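Local coordinates for protein VP1 (Polyomavirus HPyV7, PDB 4PCH) that forms the pentameric capsomers of the virus's outer shell, and probably takes part in attachment to host cells, at residues F120-G125 with D182-F187; G102-N107 with P242-D247. All blocks are in the same frame, centred on the assembly; numbering follows the deposited sequence.

The two contacts lie at different depths of the same jelly roll, their centres about 39 Å apart. Interaction 1 is largely buried and joins two strands of the barrel wall, with a regular ladder of backbone hydrogen bonds lined by aromatic and small side chains. Interaction 2, far from the centre of the chain, ties the small hairpin strand 103-104 to the loop between strands 224-236 and 253-271; it has one direct hydrogen bond, proline packing against flat groups, and two bridging waters. Along the chain, interaction 1 is nested within the span that interaction 2 closes. They share no strand, yet both reach the second subunit of the pentamer.

Interaction 1 (F120-G125 with D182-F187); sequences FWACGG and DNTRYF
One face of the Trp121 indole is covered from the opposing strand by Phe187 CB, 3.5 Å above the ring plane and displaced toward the rim. The nearest indole atom to Phe187 CB is Trp121 NE1, at 3.8 Å, and Tyr186 CA approaches the same face. A chi1 of 63° turns the indole back over its own backbone and across the neighbouring strand, bringing Trp121 CZ3 within 3.5 Å of Arg185 O. On the opposite face of the sheet the Phe120 ring, placed edge-to-face against Tyr61, sends CZ to 3.9 Å from Tyr186 CB. The small methyl of Ala122 allows close approach, its CB 3.7 Å from Tyr186 CB. At the edge of the Arg185 guanidinium, in its plane, lies Asp182 O, while Arg185 NE is hydrogen-bonded to Leu210 O.

Between the two layers of side chains runs an antiparallel ladder. Trp121 with Phe187 and Cys123 with Arg185 are hydrogen-bonded pairs, each linked in both directions; Arg185 N to Cys123 O measures 2.8 Å. Gly125 N continues the series to Asn183 O. The non-hydrogen-bonded pair Gly124 and Thr184 is close enough that glycine fits well: Thr184 OG1 occupies the side where a CB would stand, 3.3 Å from Gly124 CA. Asn183 ND2 meets Gly125 CA and is hydrogen-bonded to Leu219 O.

Strand 117-124 also pairs with strand 224-236, whereas strand 184-191 meets another chain: Asn204 of the second subunit hydrogen-bonds to Thr184 O and Tyr186 N, and Phe187 joins a ladder with a strand of that subunit. By strand order this is the E-F pair of the CHEF sheet in the viral jelly roll, extended across the pentamer interface.

Interaction 2 (G102-N107 with P242-D247); sequences GYQRAN and PTLSAD
Tyr103 and Pro242 meet where two loops of the jelly roll come together, by strand order the DE loop, which carries the small hairpin of strands 103-104 and 109-110, and the HI loop between strands 224-236 and 253-271. The tight part is here. Pro242 lies over one face of the tyrosine ring, its CA 4.0 Å from the centroid of the Tyr103 ring and only 11° off the normal, a CH-pi contact to which the compact, rigid proline ring is well suited. The first side-chain torsion of Tyr103, chi1 61°, swings the ring above its own main chain and lays it alongside the proline. Next to it the backbones are joined by a single bridge, with Thr243 N giving a hydrogen bond of 2.8 Å to Tyr103 O. The guanidinium of Arg105 adds a second flat surface: Pro242 CB lies 3.5 Å above its plane, while Arg105 NH2 is hydrogen-bonded to Tyr248 OH.

Farther along the packing is sparser and two waters carry the polar links. Arg105 N donates to a water 2.9 Å away, which in turn donates to Thr243 O at 2.8 Å. Another water bridges Gln104 NE2 and Leu244 O. The long, extended glutamine suits this wetter side, laying its amide across Leu244, with Gln104 CD 3.8 Å from Leu244 CD1, while its polar end reaches water. Other chains border the site: Asn107 of the second subunit packs on Gln104, and Met49 of the third on Tyr103. Within segment 102-107, Asn107 ND2 donates a 3.0 Å hydrogen bond to Gln104 OE1, approaching from above the carbonyl plane, 60° out of it, and not along a lone pair.

Interaction 1 (F120-G125 with D182-F187)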
# COMPACT_ATOMS: atom_id res chain seq x y z
N PHE B 120 -17.53 0.53 -5.57
CA PHE B 120 -17.97 -0.36 -6.67
C PHE B 120 -18.45 0.43 -7.85
O PHE B 120 -19.18 1.41 -7.67
CB PHE B 120 -19.09 -1.29 -6.20
CG PHE B 120 -19.66 -2.16 -7.28
CD1 PHE B 120 -19.13 -3.43 -7.51
CD2 PHE B 120 -20.74 -1.73 -8.04
CE1 PHE B 120 -19.64 -4.25 -8.51
CE2 PHE B 120 -21.25 -2.52 -9.04
CZ PHE B 120 -20.70 -3.78 -9.29
N TRP B 121 -18.07 0.00 -9.06
CA TRP B 121 -18.70 0.54 -10.26
C TRP B 121 -18.93 -0.58 -11.27
O TRP B 121 -18.22 -1.62 -11.28
CB TRP B 121 -17.87 1.69 -10.88
CG TRP B 121 -16.52 1.28 -11.33
CD1 TRP B 121 -15.33 1.45 -10.65
CD2 TRP B 121 -16.19 0.62 -12.57
NE1 TRP B 121 -14.31 0.91 -11.38
CE2 TRP B 121 -14.79 0.40 -12.56
CE3 TRP B 121 -16.93 0.19 -13.67
CZ2 TRP B 121 -14.13 -0.24 -13.61
CZ3 TRP B 121 -16.28 -0.43 -14.72
CH2 TRP B 121 -14.88 -0.65 -14.68
N ALA B 122 -19.92 -0.36 -12.12
CA ALA B 122 -20.21 -1.22 -13.27
C ALA B 122 -20.75 -0.40 -14.43
O ALA B 122 -21.41 0.62 -14.24
CB ALA B 122 -21.17 -2.36 -12.92
N CYS B 123 -20.42 -0.88 -15.64
CA CYS B 123 -20.88 -0.33 -16.89
C CYS B 123 -21.22 -1.46 -17.84
O CYS B 123 -20.38 -2.34 -18.11
CB CYS B 123 -19.78 0.56 -17.49
SG CYS B 123 -20.21 1.28 -19.08
N GLY B 124 -22.43 -1.46 -18.37
CA GLY B 124 -22.88 -2.54 -19.22
C GLY B 124 -23.99 -2.17 -20.18
O GLY B 124 -24.49 -1.05 -20.19
N GLY B 125 -24.36 -3.15 -21.01
CA GLY B 125 -25.40 -2.99 -21.99
C GLY B 125 -26.79 -3.37 -21.48
O GLY B 125 -27.75 -3.33 -22.24
N ASP B 182 -21.75 -10.97 -18.90
CA ASP B 182 -20.83 -11.03 -20.04
C ASP B 182 -20.84 -9.74 -20.90
O ASP B 182 -19.92 -9.54 -21.66
CB ASP B 182 -21.03 -12.27 -20.91
CG ASP B 182 -20.43 -13.52 -20.30
OD1 ASP B 182 -19.24 -13.54 -19.92
OD2 ASP B 182 -21.17 -14.52 -20.27
N ASN B 183 -21.81 -8.85 -20.71
CA ASN B 183 -21.78 -7.55 -21.40
C ASN B 183 -21.75 -6.38 -20.44
O ASN B 183 -22.30 -5.32 -20.72
CB ASN B 183 -22.99 -7.48 -22.36
CG ASN B 183 -22.88 -6.35 -23.39
OD1 ASN B 183 -21.80 -6.04 -23.91
ND2 ASN B 183 -24.02 -5.78 -23.74
N THR B 184 -21.05 -6.58 -19.31
CA THR B 184 -20.82 -5.56 -18.30
C THR B 184 -19.37 -5.70 -17.83
O THR B 184 -18.83 -6.83 -17.79
CB THR B 184 -21.81 -5.76 -17.13
OG1 THR B 184 -23.13 -5.43 -17.56
CG2 THR B 184 -21.43 -4.93 -15.90
N ARG B 185 -18.72 -4.58 -17.52
CA ARG B 185 -17.45 -4.59 -16.79
C ARG B 185 -17.70 -4.03 -15.43
O ARG B 185 -18.46 -3.05 -15.28
CB ARG B 185 -16.38 -3.75 -17.49
CG ARG B 185 -16.18 -4.08 -18.95
CD ARG B 185 -15.91 -5.53 -19.27
NE ARG B 185 -15.65 -5.59 -20.70
CZ ARG B 185 -16.29 -6.29 -21.63
NH1 ARG B 185 -17.24 -7.18 -21.32
NH2 ARG B 185 -15.92 -6.15 -22.90
N TYR B 186 -17.08 -4.63 -14.39
CA TYR B 186 -17.27 -4.13 -13.03
C TYR B 186 -16.01 -4.33 -12.20
O TYR B 186 -15.14 -5.15 -12.53
CB TYR B 186 -18.46 -4.81 -12.32
CG TYR B 186 -18.33 -6.29 -12.11
CD1 TYR B 186 -17.58 -6.81 -11.06
CD2 TYR B 186 -18.96 -7.20 -12.96
CE1 TYR B 186 -17.47 -8.17 -10.87
CE2 TYR B 186 -18.85 -8.56 -12.77
CZ TYR B 186 -18.11 -9.05 -11.73
OH TYR B 186 -18.00 -10.41 -11.56
N PHE B 187 -15.95 -3.57 -11.12
CA PHE B 187 -14.85 -3.66 -10.16
C PHE B 187 -15.35 -3.22 -8.79
O PHE B 187 -16.09 -2.22 -8.67
CB PHE B 187 -13.71 -2.71 -10.56
CG PHE B 187 -12.54 -2.76 -9.59
CD1 PHE B 187 -11.70 -3.85 -9.56
CD2 PHE B 187 -12.34 -1.75 -8.69
CE1 PHE B 187 -10.65 -3.93 -8.66
CE2 PHE B 187 -11.29 -1.81 -7.78
CZ PHE B 187 -10.45 -2.90 -7.77

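Interaction 2 (G102-N107 with P242-D247)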
# COMPACT_ATOMS: atom_id res chain seq x y z
N GLY B 102 -18.13 14.63 14.16
CA GLY B 102 -18.15 14.49 15.62
C GLY B 102 -16.77 14.34 16.22
O GLY B 102 -15.75 14.42 15.53
N TYR B 103 -16.73 14.08 17.52
CA TYR B 103 -15.45 14.00 18.21
C TYR B 103 -15.42 12.80 19.14
O TYR B 103 -16.45 12.32 19.57
CB TYR B 103 -15.16 15.29 18.99
CG TYR B 103 -16.14 15.64 20.05
CD1 TYR B 103 -15.99 15.17 21.37
CD2 TYR B 103 -17.21 16.50 19.80
CE1 TYR B 103 -16.90 15.50 22.35
CE2 TYR B 103 -18.10 16.85 20.79
CZ TYR B 103 -17.95 16.35 22.06
OH TYR B 103 -18.85 16.71 23.04
N GLN B 104 -14.20 12.34 19.42
CA GLN B 104 -13.99 11.17 20.24
C GLN B 104 -13.28 11.67 21.49
O GLN B 104 -12.11 12.11 21.42
CB GLN B 104 -13.12 10.15 19.52
CG GLN B 104 -12.78 8.93 20.34
CD GLN B 104 -11.88 7.95 19.59
OE1 GLN B 104 -11.06 8.35 18.77
NE2 GLN B 104 -11.99 6.68 19.92
N ARG B 105 -13.97 11.59 22.61
CA ARG B 105 -13.38 12.06 23.87
C ARG B 105 -12.09 11.36 24.24
O ARG B 105 -11.13 12.01 24.69
CB ARG B 105 -14.38 11.93 25.02
CG ARG B 105 -15.48 12.95 24.95
CD ARG B 105 -16.23 13.02 26.26
NE ARG B 105 -17.29 14.01 26.15
CZ ARG B 105 -18.60 13.76 26.03
NH1 ARG B 105 -19.44 14.78 25.96
NH2 ARG B 105 -19.08 12.51 26.02
N ALA B 106 -12.06 10.04 24.06
CA ALA B 106 -10.92 9.22 24.50
C ALA B 106 -9.55 9.63 23.90
O ALA B 106 -8.48 9.43 24.51
CB ALA B 106 -11.19 7.75 24.14
N ASN B 107 -9.59 10.17 22.70
CA ASN B 107 -8.38 10.60 21.98
C ASN B 107 -8.38 12.15 21.90
O ASN B 107 -7.58 12.73 21.18
CB ASN B 107 -8.34 9.99 20.56
CG ASN B 107 -7.71 8.59 20.51
OD1 ASN B 107 -6.63 8.34 21.05
ND2 ASN B 107 -8.40 7.68 19.86
N PRO B 242 -20.43 13.94 20.61
CA PRO B 242 -19.51 12.85 20.90
C PRO B 242 -19.89 11.59 20.15
O PRO B 242 -21.07 11.31 19.90
CB PRO B 242 -19.61 12.65 22.41
CG PRO B 242 -20.94 13.19 22.77
CD PRO B 242 -21.27 14.27 21.77
N THR B 243 -18.87 10.85 19.75
CA THR B 243 -19.06 9.59 19.06
C THR B 243 -17.94 8.62 19.42
O THR B 243 -17.07 8.93 20.21
CB THR B 243 -19.26 9.79 17.54
OG1 THR B 243 -19.72 8.59 16.92
CG2 THR B 243 -18.01 10.29 16.86
N LEU B 244 -18.00 7.44 18.81
CA LEU B 244 -17.08 6.35 19.08
C LEU B 244 -17.03 5.97 20.57
O LEU B 244 -15.99 5.59 21.10
CB LEU B 244 -15.69 6.63 18.52
CG LEU B 244 -15.58 6.68 17.00
CD1 LEU B 244 -14.21 7.22 16.63
CD2 LEU B 244 -15.86 5.34 16.34
N SER B 245 -18.19 6.02 21.21
CA SER B 245 -18.35 5.65 22.59
C SER B 245 -19.73 4.99 22.70
O SER B 245 -20.64 5.35 21.95
CB SER B 245 -18.25 6.90 23.49
OG SER B 245 -18.07 6.55 24.82
N ALA B 246 -19.86 4.04 23.62
CA ALA B 246 -21.04 3.19 23.77
C ALA B 246 -22.36 3.97 23.79
O ALA B 246 -23.31 3.59 23.11
CB ALA B 246 -20.92 2.36 25.04
N ASP B 247 -22.42 5.06 24.55
CA ASP B 247 -23.69 5.81 24.71
C ASP B 247 -24.23 6.46 23.44
O ASP B 247 -25.41 6.84 23.38
CB ASP B 247 -23.55 6.90 25.78
CG ASP B 247 -23.42 6.35 27.20
OD1 ASP B 247 -23.57 5.14 27.45
OD2 ASP B 247 -23.16 7.16 28.09
O HOH W 1 -13.63 6.02 22.35
O HOH W 2 -16.49 10.13 22.65